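Local coordinates for protein halogenase PltM (Pseudomonas fluorescens, PDB 6BZN) that halogenates phenolic substrates as a flavoprotein of the tryptophan halogenase family, accepting varied substrates and halides and working as chlorinase, brominase and iodinase, at residues 57-68 with 135-145; 69-77 with 85-93. All coordinates share one frame; numbering follows the deposited sequence.

Interaction 1 of 2, residues 57-68 with 135-145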
loop_
_atom_site.group_PDB
_atom_site.type_symbol
_atom_site.label_atom_id
_atom_site.label_comp_id
_atom_site.label_asym_id
_atom_site.label_seq_id
_atom_site.Cartn_x
_atom_site.Cartn_y
_atom_site.Cartn_z
ATOM N N HIS A 57 -17.287 13.060 -0.308
ATOM C CA HIS A 57 -16.139 13.715 -0.928
ATOM C C HIS A 57 -16.376 15.226 -0.870
ATOM O O HIS A 57 -17.525 15.659 -0.922
ATOM C CB HIS A 57 -15.962 13.265 -2.376
ATOM C CG HIS A 57 -15.554 11.837 -2.508
ATOM N ND1 HIS A 57 -14.233 11.444 -2.540
ATOM C CD2 HIS A 57 -16.284 10.700 -2.570
ATOM C CE1 HIS A 57 -14.171 10.128 -2.647
ATOM N NE2 HIS A 57 -15.402 9.655 -2.658
ATOM N N PRO A 58 -15.326 16.035 -0.753
ATOM C CA PRO A 58 -13.947 15.603 -0.623
ATOM C C PRO A 58 -13.624 15.149 0.801
ATOM O O PRO A 58 -14.204 15.643 1.762
ATOM C CB PRO A 58 -13.171 16.882 -0.937
ATOM C CG PRO A 58 -14.032 17.940 -0.357
ATOM C CD PRO A 58 -15.436 17.505 -0.703
ATOM N N ARG A 59 -12.693 14.217 0.938
ATOM C CA ARG A 59 -12.194 13.886 2.271
ATOM C C ARG A 59 -10.756 13.413 2.251
ATOM O O ARG A 59 -10.276 12.869 1.275
ATOM C CB ARG A 59 -13.101 12.850 2.960
ATOM C CG ARG A 59 -12.904 11.405 2.552
ATOM C CD ARG A 59 -13.271 11.097 1.107
ATOM N NE ARG A 59 -13.412 9.640 0.966
ATOM C CZ ARG A 59 -14.559 8.941 1.059
ATOM N NH1 ARG A 59 -15.742 9.536 1.227
ATOM N NH2 ARG A 59 -14.530 7.610 0.941
ATOM N N PHE A 60 -10.112 13.588 3.389
ATOM C CA PHE A 60 -8.715 13.235 3.587
ATOM C C PHE A 60 -8.560 11.724 3.735
ATOM O O PHE A 60 -9.428 11.035 4.281
ATOM C CB PHE A 60 -8.223 13.993 4.818
ATOM C CG PHE A 60 -6.964 13.468 5.427
ATOM C CD1 PHE A 60 -5.725 13.937 5.009
ATOM C CD2 PHE A 60 -7.026 12.567 6.483
ATOM C CE1 PHE A 60 -4.561 13.482 5.606
ATOM C CE2 PHE A 60 -5.867 12.105 7.085
ATOM C CZ PHE A 60 -4.628 12.564 6.643
ATOM N N SER A 61 -7.464 11.203 3.202
ATOM C CA SER A 61 -7.066 9.832 3.465
ATOM C C SER A 61 -5.539 9.725 3.329
ATOM O O SER A 61 -4.947 10.493 2.584
ATOM C CB SER A 61 -7.796 8.896 2.494
ATOM O OG SER A 61 -7.252 7.598 2.530
ATOM N N VAL A 62 -4.906 8.822 4.076
ATOM C CA VAL A 62 -3.485 8.489 3.816
ATOM C C VAL A 62 -3.444 7.255 2.900
ATOM O O VAL A 62 -4.488 6.835 2.391
ATOM C CB VAL A 62 -2.623 8.350 5.104
ATOM C CG1 VAL A 62 -2.344 9.735 5.694
ATOM C CG2 VAL A 62 -3.283 7.429 6.115
ATOM N N GLY A 63 -2.254 6.689 2.662
ATOM C CA GLY A 63 -2.089 5.650 1.645
ATOM C C GLY A 63 -1.677 6.363 0.378
ATOM O O GLY A 63 -2.401 6.390 -0.605
ATOM N N GLU A 64 -0.489 6.958 0.426
ATOM C CA GLU A 64 -0.093 7.983 -0.536
ATOM C C GLU A 64 1.069 7.597 -1.441
ATOM O O GLU A 64 1.203 8.157 -2.531
ATOM C CB GLU A 64 0.243 9.267 0.216
ATOM C CG GLU A 64 -0.954 9.815 1.012
ATOM C CD GLU A 64 -0.590 10.671 2.207
ATOM O OE1 GLU A 64 0.260 10.250 3.024
ATOM O OE2 GLU A 64 -1.211 11.751 2.358
ATOM N N ALA A 65 1.906 6.660 -1.015
ATOM C CA ALA A 65 3.121 6.363 -1.769
ATOM C C ALA A 65 2.832 5.291 -2.789
ATOM O O ALA A 65 2.619 4.124 -2.440
ATOM C CB ALA A 65 4.236 5.919 -0.830
ATOM N N ALA A 66 2.798 5.678 -4.059
ATOM C CA ALA A 66 2.669 4.706 -5.126
ATOM C C ALA A 66 3.961 3.898 -5.213
ATOM O O ALA A 66 5.001 4.308 -4.689
ATOM C CB ALA A 66 2.363 5.382 -6.454
ATOM N N THR A 67 3.873 2.745 -5.863
ATOM C CA THR A 67 5.016 1.846 -6.058
ATOM C C THR A 67 5.056 1.401 -7.519
ATOM O O THR A 67 4.087 1.585 -8.251
ATOM C CB THR A 67 4.875 0.589 -5.203
ATOM O OG1 THR A 67 3.538 0.081 -5.332
ATOM C CG2 THR A 67 5.174 0.891 -3.755
ATOM N N PRO A 68 6.177 0.797 -7.948
ATOM C CA PRO A 68 6.153 0.213 -9.296
ATOM C C PRO A 68 5.002 -0.758 -9.486
ATOM O O PRO A 68 4.343 -0.713 -10.512
ATOM C CB PRO A 68 7.517 -0.479 -9.418
ATOM C CG PRO A 68 8.371 0.165 -8.402
ATOM C CD PRO A 68 7.497 0.682 -7.303
ATOM N N GLU A 135 7.190 8.021 -10.037
ATOM C CA GLU A 135 5.884 7.628 -9.527
ATOM C C GLU A 135 5.292 8.736 -8.677
ATOM O O GLU A 135 5.939 9.750 -8.464
ATOM C CB GLU A 135 6.032 6.353 -8.737
ATOM C CG GLU A 135 6.396 5.243 -9.673
ATOM C CD GLU A 135 6.754 3.976 -8.978
ATOM O OE1 GLU A 135 6.722 3.941 -7.728
ATOM O OE2 GLU A 135 7.087 3.020 -9.708
ATOM N N ALA A 136 4.053 8.538 -8.224
ATOM C CA ALA A 136 3.298 9.597 -7.560
ATOM C C ALA A 136 3.279 9.472 -6.038
ATOM O O ALA A 136 3.257 8.369 -5.478
ATOM C CB ALA A 136 1.878 9.619 -8.083
ATOM N N HIS A 137 3.267 10.637 -5.385
ATOM C CA HIS A 137 2.760 10.787 -4.033
ATOM C C HIS A 137 1.324 11.295 -4.197
ATOM O O HIS A 137 1.102 12.432 -4.608
ATOM C CB HIS A 137 3.559 11.807 -3.256
ATOM C CG HIS A 137 4.896 11.314 -2.815
ATOM N ND1 HIS A 137 5.890 12.165 -2.389
ATOM C CD2 HIS A 137 5.397 10.060 -2.712
ATOM C CE1 HIS A 137 6.943 11.453 -2.026
ATOM N NE2 HIS A 137 6.667 10.174 -2.214
ATOM N N LEU A 138 0.372 10.426 -3.883
ATOM C CA LEU A 138 -1.042 10.648 -4.177
ATOM C C LEU A 138 -1.700 11.511 -3.122
ATOM O O LEU A 138 -1.713 11.140 -1.946
ATOM C CB LEU A 138 -1.756 9.303 -4.254
ATOM C CG LEU A 138 -1.255 8.290 -5.279
ATOM C CD1 LEU A 138 -1.878 6.946 -5.008
ATOM C CD2 LEU A 138 -1.579 8.736 -6.693
ATOM N N PHE A 139 -2.238 12.664 -3.528
ATOM C CA PHE A 139 -3.005 13.522 -2.641
ATOM C C PHE A 139 -4.410 12.971 -2.702
ATOM O O PHE A 139 -5.178 13.279 -3.615
ATOM C CB PHE A 139 -2.911 14.989 -3.092
ATOM C CG PHE A 139 -3.507 15.987 -2.131
ATOM C CD1 PHE A 139 -3.147 15.996 -0.785
ATOM C CD2 PHE A 139 -4.389 16.976 -2.589
ATOM C CE1 PHE A 139 -3.670 16.943 0.089
ATOM C CE2 PHE A 139 -4.914 17.924 -1.707
ATOM C CZ PHE A 139 -4.548 17.905 -0.374
ATOM N N ARG A 140 -4.735 12.116 -1.737
ATOM C CA ARG A 140 -5.885 11.216 -1.884
ATOM C C ARG A 140 -7.242 11.912 -1.986
ATOM O O ARG A 140 -8.124 11.444 -2.714
ATOM C CB ARG A 140 -5.883 10.176 -0.769
ATOM C CG ARG A 140 -4.723 9.185 -0.852
ATOM C CD ARG A 140 -4.843 8.205 -2.017
ATOM N NE ARG A 140 -6.080 7.437 -1.860
ATOM C CZ ARG A 140 -6.221 6.360 -1.091
ATOM N NH1 ARG A 140 -5.189 5.804 -0.476
ATOM N NH2 ARG A 140 -7.421 5.803 -0.984
ATOM N N GLN A 141 -7.417 13.049 -1.315
ATOM C CA GLN A 141 -8.666 13.791 -1.513
ATOM C C GLN A 141 -8.990 14.051 -2.981
ATOM O O GLN A 141 -10.143 13.997 -3.377
ATOM C CB GLN A 141 -8.701 15.100 -0.718
ATOM C CG GLN A 141 -7.635 16.124 -1.060
ATOM C CD GLN A 141 -7.993 17.502 -0.533
ATOM O OE1 GLN A 141 -7.818 17.787 0.646
ATOM N NE2 GLN A 141 -8.499 18.371 -1.423
ATOM N N ASP A 142 -7.981 14.358 -3.790
ATOM C CA ASP A 142 -8.216 14.700 -5.197
ATOM C C ASP A 142 -8.210 13.463 -6.072
ATOM O O ASP A 142 -9.026 13.339 -6.983
ATOM C CB ASP A 142 -7.186 15.705 -5.692
ATOM C CG ASP A 142 -7.375 17.113 -5.092
ATOM O OD1 ASP A 142 -8.416 17.411 -4.448
ATOM O OD2 ASP A 142 -6.439 17.932 -5.271
ATOM N N ILE A 143 -7.307 12.535 -5.777
ATOM C CA ILE A 143 -7.213 11.284 -6.517
ATOM C C ILE A 143 -8.503 10.480 -6.380
ATOM O O ILE A 143 -9.053 10.024 -7.386
ATOM C CB ILE A 143 -5.988 10.453 -6.044
ATOM C CG1 ILE A 143 -4.679 11.172 -6.394
ATOM C CG2 ILE A 143 -6.006 9.033 -6.602
ATOM C CD1 ILE A 143 -4.369 11.287 -7.868
ATOM N N ASP A 144 -8.983 10.319 -5.149
ATOM C CA ASP A 144 -10.181 9.499 -4.894
ATOM C C ASP A 144 -11.441 10.121 -5.472
ATOM O O ASP A 144 -12.299 9.408 -5.967
ATOM C CB ASP A 144 -10.356 9.199 -3.398
ATOM C CG ASP A 144 -9.278 8.232 -2.868
ATOM O OD1 ASP A 144 -8.204 8.089 -3.499
ATOM O OD2 ASP A 144 -9.497 7.612 -1.817
ATOM N N TYR A 145 -11.549 11.447 -5.429
ATOM C CA TYR A 145 -12.733 12.104 -5.966
ATOM C C TYR A 145 -12.749 11.874 -7.490
ATOM O O TYR A 145 -13.773 11.494 -8.053
ATOM C CB TYR A 145 -12.771 13.599 -5.636
ATOM C CG TYR A 145 -14.164 14.241 -5.595
ATOM C CD1 TYR A 145 -15.324 13.534 -5.949
ATOM C CD2 TYR A 145 -14.314 15.574 -5.211
ATOM C CE1 TYR A 145 -16.584 14.124 -5.898
ATOM C CE2 TYR A 145 -15.572 16.173 -5.174
ATOM C CZ TYR A 145 -16.702 15.440 -5.514
ATOM O OH TYR A 145 -17.963 16.009 -5.469
HETATM O O HOH W 1 -12.041 12.944 -1.674
HETATM O O HOH W 2 -11.470 8.170 -0.074
HETATM O O HOH W 3 -10.171 10.534 -0.099
HETATM O O HOH W 4 -6.059 13.580 1.096
HETATM O O HOH W 5 -3.534 12.188 0.957
#
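A backbone bridge at Ala65 and His137 and an arginine-to-carbonyl hydrogen bond from Arg140 to Gly63 fasten an FAD-site loop to a strand-helix junction: residues 57-68, between strand 49-52 and helix 68-81, run along strand 134-138 and the first turns of helix 140-153. Arg140, Arg59, Ser61, Val62 and Ala65 all bind FAD in this protein, though no flavin occupies the site here. In the bridge, Leu138 N donates to Glu64 O at 2.8 Å, and Ala66 N to Ala136 O at 3.1 Å. The Arg140 chain doubles back at chi2 and chi3 (-70° and -60°), bringing NH1 to an in-plane lone pair of Gly63 O at 2.9 Å. NE and NH2 of the same guanidinium grip Asp144 side-on, NE reaching OD1 at 2.8 Å, so its rotation is fixed from two sides. Ser61 OG lies over one of its faces. Water 2 links Arg59 NE to Asp144 OD2, while Arg59 NH2 is salt-bridged to Asp53. At the other end of the helix segment, His57 CB sits over the centre of the Tyr145 ring, 3.6 Å from its centroid; the two rings are nearly parallel but barely overlap. Strand 134-138 is hydrogen-bonded antiparallel to strand 104-107, whose Lys107 holds Glu135 OE1; helix 92-98 packs on Ala136 and Leu138 through Ile95, and Leu354 of helix 352-374 touches Arg140.

Interaction 2 of 2, residues 69-77 with 85-93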
loop_
_atom_site.group_PDB
_atom_site.type_symbol
_atom_site.label_atom_id
_atom_site.label_comp_id
_atom_site.label_asym_id
_atom_site.label_seq_id
_atom_site.Cartn_x
_atom_site.Cartn_y
_atom_site.Cartn_z
ATOM N N GLU A 69 4.759 -1.615 -8.499
ATOM C CA GLU A 69 3.682 -2.589 -8.584
ATOM C C GLU A 69 2.317 -1.922 -8.691
ATOM O O GLU A 69 1.504 -2.309 -9.526
ATOM C CB GLU A 69 3.676 -3.532 -7.382
ATOM C CG GLU A 69 4.949 -4.366 -7.240
ATOM C CD GLU A 69 5.980 -3.765 -6.302
ATOM O OE1 GLU A 69 6.100 -2.517 -6.228
ATOM O OE2 GLU A 69 6.687 -4.546 -5.616
ATOM N N SER A 70 2.067 -0.922 -7.842
ATOM C CA SER A 70 0.752 -0.283 -7.855
ATOM C C SER A 70 0.510 0.396 -9.209
ATOM O O SER A 70 -0.605 0.367 -9.718
ATOM C CB SER A 70 0.564 0.678 -6.674
ATOM O OG SER A 70 1.319 1.878 -6.805
ATOM N N GLY A 71 1.559 0.973 -9.803
ATOM C CA GLY A 71 1.439 1.616 -11.108
ATOM C C GLY A 71 1.118 0.617 -12.211
ATOM O O GLY A 71 0.253 0.867 -13.038
ATOM N N PHE A 72 1.804 -0.524 -12.214
ATOM C CA PHE A 72 1.510 -1.585 -13.177
ATOM C C PHE A 72 0.106 -2.131 -13.005
ATOM O O PHE A 72 -0.554 -2.389 -13.993
ATOM C CB PHE A 72 2.524 -2.733 -13.107
ATOM C CG PHE A 72 3.863 -2.397 -13.724
ATOM C CD1 PHE A 72 3.953 -2.016 -15.064
ATOM C CD2 PHE A 72 5.033 -2.496 -12.978
ATOM C CE1 PHE A 72 5.186 -1.696 -15.626
ATOM C CE2 PHE A 72 6.264 -2.183 -13.537
ATOM C CZ PHE A 72 6.337 -1.780 -14.859
ATOM N N LEU A 73 -0.345 -2.266 -11.752
ATOM C CA LEU A 73 -1.687 -2.749 -11.470
ATOM C C LEU A 73 -2.752 -1.782 -11.954
ATOM O O LEU A 73 -3.766 -2.210 -12.498
ATOM C CB LEU A 73 -1.862 -3.066 -9.975
ATOM C CG LEU A 73 -1.015 -4.262 -9.555
ATOM C CD1 LEU A 73 -0.864 -4.289 -8.043
ATOM C CD2 LEU A 73 -1.575 -5.574 -10.107
ATOM N N LEU A 74 -2.535 -0.488 -11.784
ATOM C CA LEU A 74 -3.504 0.487 -12.317
ATOM C C LEU A 74 -3.556 0.407 -13.839
ATOM O O LEU A 74 -4.638 0.442 -14.430
ATOM C CB LEU A 74 -3.192 1.914 -11.880
ATOM C CG LEU A 74 -3.522 2.238 -10.422
ATOM C CD1 LEU A 74 -2.846 3.544 -10.022
ATOM C CD2 LEU A 74 -5.022 2.313 -10.178
ATOM N N ARG A 75 -2.397 0.282 -14.469
ATOM C CA ARG A 75 -2.340 0.149 -15.930
ATOM C C ARG A 75 -3.008 -1.153 -16.394
ATOM O O ARG A 75 -3.695 -1.161 -17.421
ATOM C CB ARG A 75 -0.892 0.244 -16.443
ATOM C CG ARG A 75 -0.305 1.655 -16.384
ATOM C CD ARG A 75 1.212 1.670 -16.625
ATOM N NE ARG A 75 1.573 1.460 -18.029
ATOM C CZ ARG A 75 2.780 1.087 -18.491
ATOM N NH1 ARG A 75 3.816 0.873 -17.678
ATOM N NH2 ARG A 75 2.946 0.921 -19.799
ATOM N N LEU A 76 -2.820 -2.240 -15.637
ATOM C CA LEU A 76 -3.491 -3.505 -15.941
ATOM C C LEU A 76 -5.023 -3.374 -15.832
ATOM O O LEU A 76 -5.758 -3.837 -16.713
ATOM C CB LEU A 76 -2.990 -4.629 -15.044
ATOM C CG LEU A 76 -1.607 -5.189 -15.415
ATOM C CD1 LEU A 76 -1.023 -6.002 -14.270
ATOM C CD2 LEU A 76 -1.698 -6.034 -16.687
ATOM N N LEU A 77 -5.498 -2.735 -14.764
ATOM C CA LEU A 77 -6.923 -2.471 -14.610
ATOM C C LEU A 77 -7.482 -1.669 -15.781
ATOM O O LEU A 77 -8.534 -2.017 -16.343
ATOM C CB LEU A 77 -7.197 -1.725 -13.298
ATOM C CG LEU A 77 -7.216 -2.618 -12.066
ATOM C CD1 LEU A 77 -7.004 -1.788 -10.796
ATOM C CD2 LEU A 77 -8.525 -3.401 -12.000
ATOM N N GLU A 85 -8.751 6.365 -18.299
ATOM C CA GLU A 85 -8.515 7.299 -17.189
ATOM C C GLU A 85 -7.922 6.633 -15.965
ATOM O O GLU A 85 -7.275 7.299 -15.178
ATOM C CB GLU A 85 -9.789 8.085 -16.778
ATOM C CG GLU A 85 -10.150 9.213 -17.740
ATOM C CD GLU A 85 -11.180 10.199 -17.183
ATOM O OE1 GLU A 85 -12.026 9.801 -16.350
ATOM O OE2 GLU A 85 -11.134 11.391 -17.603
ATOM N N ILE A 86 -8.139 5.333 -15.801
ATOM C CA ILE A 86 -7.528 4.612 -14.692
ATOM C C ILE A 86 -5.989 4.653 -14.819
ATOM O O ILE A 86 -5.298 4.856 -13.818
ATOM C CB ILE A 86 -8.074 3.171 -14.569
ATOM C CG1 ILE A 86 -9.549 3.202 -14.181
ATOM C CG2 ILE A 86 -7.306 2.385 -13.513
ATOM C CD1 ILE A 86 -10.206 1.844 -14.139
ATOM N N ALA A 87 -5.454 4.492 -16.032
ATOM C CA ALA A 87 -3.995 4.507 -16.238
ATOM C C ALA A 87 -3.374 5.873 -15.925
ATOM O O ALA A 87 -2.235 5.939 -15.498
ATOM C CB ALA A 87 -3.617 4.068 -17.661
ATOM N N TYR A 88 -4.123 6.955 -16.110
ATOM C CA TYR A 88 -3.649 8.289 -15.693
ATOM C C TYR A 88 -3.145 8.326 -14.255
ATOM O O TYR A 88 -2.128 8.966 -13.963
ATOM C CB TYR A 88 -4.740 9.357 -15.829
ATOM C CG TYR A 88 -5.208 9.624 -17.236
ATOM C CD1 TYR A 88 -4.493 9.157 -18.342
ATOM C CD2 TYR A 88 -6.338 10.402 -17.465
ATOM C CE1 TYR A 88 -4.920 9.407 -19.628
ATOM C CE2 TYR A 88 -6.763 10.673 -18.756
ATOM C CZ TYR A 88 -6.043 10.165 -19.828
ATOM O OH TYR A 88 -6.411 10.407 -21.121
ATOM N N LEU A 89 -3.833 7.599 -13.379
ATOM C CA LEU A 89 -3.519 7.609 -11.965
ATOM C C LEU A 89 -2.172 6.954 -11.641
ATOM O O LEU A 89 -1.685 7.112 -10.541
ATOM C CB LEU A 89 -4.660 6.940 -11.171
ATOM C CG LEU A 89 -6.020 7.623 -11.327
ATOM C CD1 LEU A 89 -7.099 6.831 -10.608
ATOM C CD2 LEU A 89 -5.978 9.065 -10.841
ATOM N N SER A 90 -1.563 6.230 -12.585
ATOM C CA SER A 90 -0.228 5.656 -12.360
ATOM C C SER A 90 0.933 6.585 -12.670
ATOM O O SER A 90 2.051 6.265 -12.312
ATOM C CB SER A 90 -0.048 4.371 -13.161
ATOM O OG SER A 90 0.110 4.625 -14.543
ATOM N N HIS A 91 0.696 7.699 -13.358
ATOM C CA HIS A 91 1.791 8.564 -13.830
ATOM C C HIS A 91 1.629 9.971 -13.226
ATOM O O HIS A 91 0.608 10.593 -13.435
ATOM C CB HIS A 91 1.761 8.705 -15.365
ATOM C CG HIS A 91 1.698 7.414 -16.132
ATOM N ND1 HIS A 91 2.780 6.566 -16.266
ATOM C CD2 HIS A 91 0.701 6.863 -16.869
ATOM C CE1 HIS A 91 2.438 5.529 -17.012
ATOM N NE2 HIS A 91 1.184 5.689 -17.398
ATOM N N PRO A 92 2.642 10.495 -12.514
ATOM C CA PRO A 92 2.470 11.838 -11.940
ATOM C C PRO A 92 2.212 12.939 -12.975
ATOM O O PRO A 92 1.417 13.848 -12.708
ATOM C CB PRO A 92 3.782 12.102 -11.194
ATOM C CG PRO A 92 4.694 10.989 -11.522
ATOM C CD PRO A 92 3.935 9.885 -12.161
ATOM N N ASP A 93 2.846 12.849 -14.147
ATOM C CA ASP A 93 2.639 13.880 -15.171
ATOM C C ASP A 93 1.203 13.810 -15.697
ATOM O O ASP A 93 0.552 14.843 -15.858
ATOM C CB ASP A 93 3.694 13.798 -16.287
ATOM C CG ASP A 93 5.135 14.086 -15.779
ATOM O OD1 ASP A 93 5.324 14.791 -14.760
ATOM O OD2 ASP A 93 6.096 13.594 -16.407
#
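Leu74 packs against helix 84-88 and the turn that follows it, its CD1 lying 4.0 Å from Leu89 CB and its CD2 at the same distance from Ile86 CG2. The Leu74 and Ile86 side chains cross at about a right angle. Ile86 turns its CG2 methyl to helix 68-81, a position set by chi1 of -66°, which puts CG2 opposite the backbone N; there it also meets Leu77 CB at 4.1 Å. This is plain, mostly apolar helix packing. One turn before Leu74, the backbones come close: Ser90 CB rests 3.5 Å from Gly71 O, and the two CA atoms are 4.5 Å apart. Ser90 OG bends back to donate to Ala87 O at 2.9 Å, in the carbonyl plane, while Ser90 N donates to the same oxygen. Held there, the hydroxyl lies over the centre of the His91 ring and touches Arg75 CG at 3.5 Å. With an alanine here, Ala87 O is likely to be left with one bond fewer, and a small gap to open between Arg75 CG and the His91 ring. Ser90 and His91 belong to a type I turn from Tyr88 to His91, the N-cap residue of helix 92-98. Leu37 of helix 33-44 touches both Leu74 and Ile86, Phe358 of helix 352-374 lies against Leu74, helix 140-153 packs on Ile86 and Leu89, and helix 410-441 meets Arg75 through Leu435.

Overall arrangement
From the N terminus, the chain leaves strand 49-52 of the parallel sheet and enters the loop that holds most of 57-68 and leads directly into helix 68-81. Interaction 2 then closes a short loop, bringing 85-93 back against that helix after only seven intervening residues. The chain next passes through helix 92-98 and strands 104-107, 109-114 and 126-131 before 135-145 returns to 57-68, so interaction 1 closes a longer loop with interaction 2 nested inside. Their centres lie 13 Å apart and they touch: Pro92 CG packs on Glu135 O, and Leu89 CD2 meets Ile143 CD1. Interaction 1 ties the FAD-site loop to strand 134-138 and helix 140-153; interaction 2 ties helix 68-81 to helix 84-88.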